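Local coordinates for type 3 secretion system translocon protein SctE (Shigella flexneri, PDB 3U0C) that inserts with its partner translocator IpaC into the host cell membrane, forming the pore through which type III secretion effectors pass into the cytosol, at residues I126-L140 and L153-A167. Residues are numbered along the deposited sequence; the frame is centred on the assembly and turned at random.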
loop_
_atom_site.group_PDB
_atom_site.type_symbol
_atom_site.label_atom_id
_atom_site.label_comp_id
_atom_site.label_asym_id
_atom_site.label_seq_id
_atom_site.Cartn_x
_atom_site.Cartn_y
_atom_site.Cartn_z
ATOM N N ILE A 126 -25.626 10.233 -1.177
ATOM C CA ILE A 126 -25.725 11.691 -1.148
ATOM C C ILE A 126 -26.542 12.223 -2.309
ATOM O O ILE A 126 -27.381 13.112 -2.136
ATOM C CB ILE A 126 -24.336 12.362 -1.166
ATOM C CG1 ILE A 126 -23.558 12.008 0.112
ATOM C CG2 ILE A 126 -24.458 13.881 -1.301
ATOM C CD1 ILE A 126 -22.172 12.581 0.152
ATOM N N LYS A 127 -26.294 11.690 -3.494
ATOM C CA LYS A 127 -27.025 12.145 -4.663
ATOM C C LYS A 127 -28.499 11.782 -4.506
ATOM O O LYS A 127 -29.372 12.384 -5.146
ATOM C CB LYS A 127 -26.444 11.539 -5.932
ATOM C CG LYS A 127 -27.134 12.018 -7.226
ATOM C CD LYS A 127 -26.504 11.307 -8.446
ATOM C CE LYS A 127 -27.117 11.764 -9.773
ATOM N NZ LYS A 127 -26.225 11.316 -10.885
ATOM N N ASP A 128 -28.778 10.822 -3.632
ATOM C CA ASP A 128 -30.146 10.389 -3.404
ATOM C C ASP A 128 -30.829 11.232 -2.339
ATOM O O ASP A 128 -32.033 11.549 -2.429
ATOM C CB ASP A 128 -30.181 8.928 -2.995
ATOM C CG ASP A 128 -31.535 8.321 -3.189
ATOM O OD1 ASP A 128 -32.011 8.337 -4.345
ATOM O OD2 ASP A 128 -32.139 7.859 -2.197
ATOM N N LEU A 129 -30.073 11.589 -1.312
ATOM C CA LEU A 129 -30.613 12.469 -0.288
ATOM C C LEU A 129 -30.779 13.879 -0.832
ATOM O O LEU A 129 -31.571 14.645 -0.321
ATOM C CB LEU A 129 -29.712 12.477 0.930
ATOM C CG LEU A 129 -29.768 11.169 1.703
ATOM C CD1 LEU A 129 -28.442 10.900 2.415
ATOM C CD2 LEU A 129 -30.940 11.208 2.678
ATOM N N GLU A 130 -30.027 14.222 -1.869
ATOM C CA GLU A 130 -30.160 15.538 -2.471
ATOM C C GLU A 130 -31.451 15.590 -3.269
ATOM O O GLU A 130 -32.092 16.633 -3.354
ATOM C CB GLU A 130 -28.965 15.863 -3.367
ATOM C CG GLU A 130 -27.691 16.223 -2.613
ATOM C CD GLU A 130 -26.555 16.611 -3.540
ATOM O OE1 GLU A 130 -26.668 16.361 -4.766
ATOM O OE2 GLU A 130 -25.542 17.171 -3.034
ATOM N N ASN A 131 -31.814 14.458 -3.861
ATOM C CA ASN A 131 -33.066 14.330 -4.586
ATOM C C ASN A 131 -34.287 14.478 -3.679
ATOM O O ASN A 131 -35.179 15.286 -3.950
ATOM C CB ASN A 131 -33.122 13.001 -5.325
ATOM C CG ASN A 131 -32.173 12.966 -6.484
ATOM O OD1 ASN A 131 -31.731 14.018 -6.943
ATOM N ND2 ASN A 131 -31.832 11.764 -6.966
ATOM N N LYS A 132 -34.320 13.695 -2.606
ATOM C CA LYS A 132 -35.441 13.738 -1.689
ATOM C C LYS A 132 -35.681 15.159 -1.169
ATOM O O LYS A 132 -36.815 15.621 -1.118
ATOM C CB LYS A 132 -35.229 12.750 -0.547
ATOM C CG LYS A 132 -35.209 11.308 -1.031
ATOM C CD LYS A 132 -34.995 10.334 0.121
ATOM C CE LYS A 132 -34.859 8.915 -0.396
ATOM N NZ LYS A 132 -34.919 7.950 0.738
ATOM N N ILE A 133 -34.598 15.840 -0.804
ATOM C CA ILE A 133 -34.639 17.238 -0.379
ATOM C C ILE A 133 -35.148 18.183 -1.467
ATOM O O ILE A 133 -35.968 19.051 -1.184
ATOM C CB ILE A 133 -33.248 17.721 0.098
ATOM C CG1 ILE A 133 -32.876 17.045 1.419
ATOM C CG2 ILE A 133 -33.217 19.238 0.236
ATOM C CD1 ILE A 133 -31.409 17.143 1.754
ATOM N N ASN A 134 -34.676 18.037 -2.703
ATOM C CA ASN A 134 -35.161 18.934 -3.752
ATOM C C ASN A 134 -36.624 18.658 -4.082
ATOM O O ASN A 134 -37.428 19.574 -4.236
ATOM C CB ASN A 134 -34.292 18.880 -5.004
ATOM C CG ASN A 134 -32.890 19.433 -4.764
ATOM O OD1 ASN A 134 -32.389 19.415 -3.630
ATOM N ND2 ASN A 134 -32.251 19.936 -5.828
ATOM N N GLN A 135 -36.946 17.377 -4.171
ATOM C CA GLN A 135 -38.306 16.934 -4.363
ATOM C C GLN A 135 -39.193 17.570 -3.321
ATOM O O GLN A 135 -40.174 18.235 -3.657
ATOM C CB GLN A 135 -38.379 15.425 -4.206
ATOM C CG GLN A 135 -37.656 14.653 -5.291
ATOM C CD GLN A 135 -37.722 13.181 -5.011
ATOM O OE1 GLN A 135 -37.875 12.767 -3.838
ATOM N NE2 GLN A 135 -37.599 12.365 -6.064
ATOM N N ILE A 136 -38.849 17.364 -2.057
ATOM C CA ILE A 136 -39.661 17.882 -0.973
ATOM C C ILE A 136 -39.683 19.409 -0.989
ATOM O O ILE A 136 -40.726 20.021 -0.742
ATOM C CB ILE A 136 -39.183 17.373 0.385
ATOM C CG1 ILE A 136 -40.195 17.712 1.459
ATOM C CG2 ILE A 136 -37.858 18.004 0.750
ATOM C CD1 ILE A 136 -39.883 17.100 2.772
ATOM N N GLN A 137 -38.546 20.021 -1.313
ATOM C CA GLN A 137 -38.462 21.477 -1.334
ATOM C C GLN A 137 -39.401 22.048 -2.390
ATOM O O GLN A 137 -40.137 22.994 -2.118
ATOM C CB GLN A 137 -37.019 21.972 -1.523
ATOM C CG GLN A 137 -36.236 22.020 -0.206
ATOM C CD GLN A 137 -34.769 22.463 -0.342
ATOM O OE1 GLN A 137 -34.243 22.630 -1.447
ATOM N NE2 GLN A 137 -34.103 22.642 0.801
ATOM N N THR A 138 -39.390 21.452 -3.583
ATOM C CA THR A 138 -40.340 21.823 -4.622
ATOM C C THR A 138 -41.772 21.648 -4.126
ATOM O O THR A 138 -42.620 22.531 -4.301
ATOM C CB THR A 138 -40.193 20.953 -5.877
ATOM O OG1 THR A 138 -39.000 21.304 -6.594
ATOM C CG2 THR A 138 -41.399 21.154 -6.766
ATOM N N ARG A 139 -42.046 20.498 -3.517
ATOM C CA ARG A 139 -43.383 20.209 -2.993
ATOM C C ARG A 139 -43.826 21.208 -1.922
ATOM O O ARG A 139 -45.002 21.551 -1.833
ATOM C CB ARG A 139 -43.429 18.790 -2.423
ATOM C CG ARG A 139 -44.787 18.385 -1.875
ATOM C CD ARG A 139 -44.852 16.951 -1.375
ATOM N NE ARG A 139 -46.181 16.602 -0.879
ATOM C CZ ARG A 139 -46.560 15.373 -0.566
ATOM N NH1 ARG A 139 -45.711 14.362 -0.691
ATOM N NH2 ARG A 139 -47.792 15.148 -0.124
ATOM N N LEU A 140 -42.882 21.688 -1.120
ATOM C CA LEU A 140 -43.184 22.644 -0.061
ATOM C C LEU A 140 -43.439 24.033 -0.612
ATOM O O LEU A 140 -44.205 24.794 -0.028
ATOM C CB LEU A 140 -42.044 22.732 0.953
ATOM C CG LEU A 140 -41.917 21.689 2.067
ATOM C CD1 LEU A 140 -40.486 21.701 2.589
ATOM C CD2 LEU A 140 -42.913 21.927 3.196
ATOM N N LEU A 153 -43.995 17.936 6.356
ATOM C CA LEU A 153 -42.942 17.996 5.334
ATOM C C LEU A 153 -41.726 18.797 5.816
ATOM O O LEU A 153 -40.574 18.432 5.549
ATOM C CB LEU A 153 -43.470 18.603 4.033
ATOM C CG LEU A 153 -44.527 17.851 3.217
ATOM C CD1 LEU A 153 -45.325 18.808 2.344
ATOM C CD2 LEU A 153 -43.894 16.761 2.371
ATOM N N SER A 154 -41.979 19.900 6.517
ATOM C CA SER A 154 -40.887 20.721 7.031
ATOM C C SER A 154 -40.008 19.911 7.977
ATOM O O SER A 154 -38.796 20.053 7.971
ATOM C CB SER A 154 -41.426 21.962 7.739
ATOM O OG SER A 154 -42.025 22.852 6.805
ATOM N N ARG A 155 -40.641 19.060 8.781
ATOM C CA ARG A 155 -39.945 18.172 9.704
ATOM C C ARG A 155 -39.203 17.051 8.982
ATOM O O ARG A 155 -38.213 16.537 9.499
ATOM C CB ARG A 155 -40.919 17.560 10.718
ATOM C CG ARG A 155 -41.366 18.501 11.825
ATOM C CD ARG A 155 -42.273 17.784 12.826
ATOM N NE ARG A 155 -43.175 16.831 12.173
ATOM C CZ ARG A 155 -44.504 16.940 12.155
ATOM N NH1 ARG A 155 -45.087 17.955 12.766
ATOM N NH2 ARG A 155 -45.256 16.033 11.530
ATOM N N GLU A 156 -39.683 16.663 7.804
ATOM C CA GLU A 156 -39.013 15.631 7.025
ATOM C C GLU A 156 -37.795 16.210 6.325
ATOM O O GLU A 156 -36.812 15.514 6.059
ATOM C CB GLU A 156 -39.937 15.062 5.959
ATOM C CG GLU A 156 -41.238 14.468 6.452
ATOM C CD GLU A 156 -42.063 13.940 5.287
ATOM O OE1 GLU A 156 -41.566 14.006 4.133
ATOM O OE2 GLU A 156 -43.200 13.464 5.517
ATOM N N GLU A 157 -37.888 17.488 5.989
ATOM C CA GLU A 157 -36.796 18.153 5.319
ATOM C C GLU A 157 -35.661 18.446 6.289
ATOM O O GLU A 157 -34.515 18.462 5.891
ATOM C CB GLU A 157 -37.260 19.435 4.637
ATOM C CG GLU A 157 -36.126 20.339 4.215
ATOM C CD GLU A 157 -36.620 21.650 3.647
ATOM O OE1 GLU A 157 -37.735 22.088 4.017
ATOM O OE2 GLU A 157 -35.891 22.244 2.823
ATOM N N ILE A 158 -35.964 18.683 7.560
ATOM C CA ILE A 158 -34.895 18.900 8.524
ATOM C C ILE A 158 -34.198 17.580 8.763
ATOM O O ILE A 158 -32.998 17.534 9.030
ATOM C CB ILE A 158 -35.406 19.454 9.868
ATOM C CG1 ILE A 158 -36.493 18.542 10.443
ATOM C CG2 ILE A 158 -35.900 20.872 9.702
ATOM C CD1 ILE A 158 -36.559 18.497 11.981
ATOM N N GLN A 159 -34.962 16.501 8.648
ATOM C CA GLN A 159 -34.408 15.179 8.848
ATOM C C GLN A 159 -33.523 14.755 7.681
ATOM O O GLN A 159 -32.439 14.232 7.891
ATOM C CB GLN A 159 -35.513 14.160 9.123
ATOM C CG GLN A 159 -36.121 14.325 10.506
ATOM C CD GLN A 159 -35.070 14.324 11.591
ATOM O OE1 GLN A 159 -33.931 13.879 11.370
ATOM N NE2 GLN A 159 -35.435 14.817 12.776
ATOM N N LEU A 160 -33.969 14.997 6.453
ATOM C CA LEU A 160 -33.169 14.634 5.290
ATOM C C LEU A 160 -31.901 15.466 5.249
ATOM O O LEU A 160 -30.866 15.037 4.734
ATOM C CB LEU A 160 -33.950 14.833 3.998
ATOM C CG LEU A 160 -35.097 13.845 3.742
ATOM C CD1 LEU A 160 -36.016 14.369 2.639
ATOM C CD2 LEU A 160 -34.550 12.452 3.410
ATOM N N THR A 161 -31.999 16.674 5.791
ATOM C CA THR A 161 -30.850 17.552 5.843
ATOM C C THR A 161 -29.829 17.042 6.858
ATOM O O THR A 161 -28.633 17.015 6.575
ATOM C CB THR A 161 -31.273 18.988 6.132
ATOM O OG1 THR A 161 -31.914 19.528 4.964
ATOM C CG2 THR A 161 -30.077 19.834 6.496
ATOM N N ILE A 162 -30.307 16.612 8.020
ATOM C CA ILE A 162 -29.436 16.060 9.041
ATOM C C ILE A 162 -28.740 14.794 8.552
ATOM O O ILE A 162 -27.606 14.506 8.941
ATOM C CB ILE A 162 -30.203 15.732 10.304
ATOM C CG1 ILE A 162 -30.690 17.021 10.959
ATOM C CG2 ILE A 162 -29.324 14.939 11.266
ATOM C CD1 ILE A 162 -31.226 16.805 12.324
ATOM N N LYS A 163 -29.429 14.043 7.696
ATOM C CA LYS A 163 -28.879 12.805 7.171
ATOM C C LYS A 163 -27.836 13.091 6.112
ATOM O O LYS A 163 -26.801 12.433 6.058
ATOM C CB LYS A 163 -29.988 11.916 6.605
ATOM C CG LYS A 163 -30.762 11.164 7.664
ATOM C CD LYS A 163 -31.700 10.158 7.022
ATOM C CE LYS A 163 -33.149 10.430 7.408
ATOM N NZ LYS A 163 -33.645 9.392 8.348
ATOM N N LYS A 164 -28.119 14.080 5.277
ATOM C CA LYS A 164 -27.221 14.468 4.203
ATOM C C LYS A 164 -25.934 15.114 4.732
ATOM O O LYS A 164 -24.860 14.863 4.197
ATOM C CB LYS A 164 -27.932 15.411 3.239
ATOM C CG LYS A 164 -27.023 16.111 2.242
ATOM C CD LYS A 164 -27.684 17.393 1.726
ATOM C CE LYS A 164 -26.646 18.273 1.039
ATOM N NZ LYS A 164 -25.377 18.385 1.848
ATOM N N ASP A 165 -26.031 15.940 5.774
ATOM C CA ASP A 165 -24.822 16.492 6.389
ATOM C C ASP A 165 -23.961 15.364 6.930
ATOM O O ASP A 165 -22.744 15.406 6.804
ATOM C CB ASP A 165 -25.138 17.469 7.525
ATOM C CG ASP A 165 -25.987 18.650 7.076
ATOM O OD1 ASP A 165 -25.809 19.123 5.930
ATOM O OD2 ASP A 165 -26.837 19.097 7.883
ATOM N N ALA A 166 -24.588 14.365 7.548
ATOM C CA ALA A 166 -23.833 13.265 8.142
ATOM C C ALA A 166 -23.209 12.367 7.077
ATOM O O ALA A 166 -22.133 11.782 7.293
ATOM C CB ALA A 166 -24.695 12.458 9.102
ATOM N N ALA A 167 -23.867 12.285 5.921
ATOM C CA ALA A 167 -23.363 11.500 4.798
ATOM C C ALA A 167 -22.267 12.223 4.031
ATOM O O ALA A 167 -21.445 11.576 3.370
ATOM C CB ALA A 167 -24.474 11.107 3.860
#
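Leu129 enters helix 153-167 as a knob into a hole made by Leu160, Lys163, Lys164 and Ala167, the signature of coiled-coil packing. The two segments belong to an antiparallel coiled-coil hairpin in the N-terminal domain of this translocator: helices 71-141 and 150-197 run back along each other, their axes here 9.6 Å apart at 159°, close to the turn that joins them.

Apolar layers repeat along the seam. Leu160 fits between Leu129 and Ile133, one turn apart on the opposite helix, its CD2 reaching Leu129 CD2 at 3.9 Å while its CB takes Ile133 CG1 at 3.6 Å; the Ile133 and Leu160 side chains run antiparallel, each passing the flank of the other. Nearer the turn the Ile136 and Leu153 side chains pair in the same way, Ile136 CG1 standing 3.9 Å from Leu153 CD2. There CG1 of Ile136 is anti to the backbone N (chi1 -169°), which carries CD1 across to the Leu153 carbonyl. At the far end, Ile126 CG1 touches Ala167 CB.

Long polar side chains flank these layers with their aliphatic parts. Lys164 lays its CD against Ile133 CD1 (3.7 Å), and Arg139 CD meets Leu153 CD2 at 3.9 Å; the guanidinium beyond, with that methyl over one face, is poorly ordered and less certainly placed.

A single side-chain hydrogen bond bridges the helices: the extended Glu157 offers OE2 to Gln137 NE2 at 2.7 Å, with the acceptor nearly in the Gln137 amide plane, just 3° out of it.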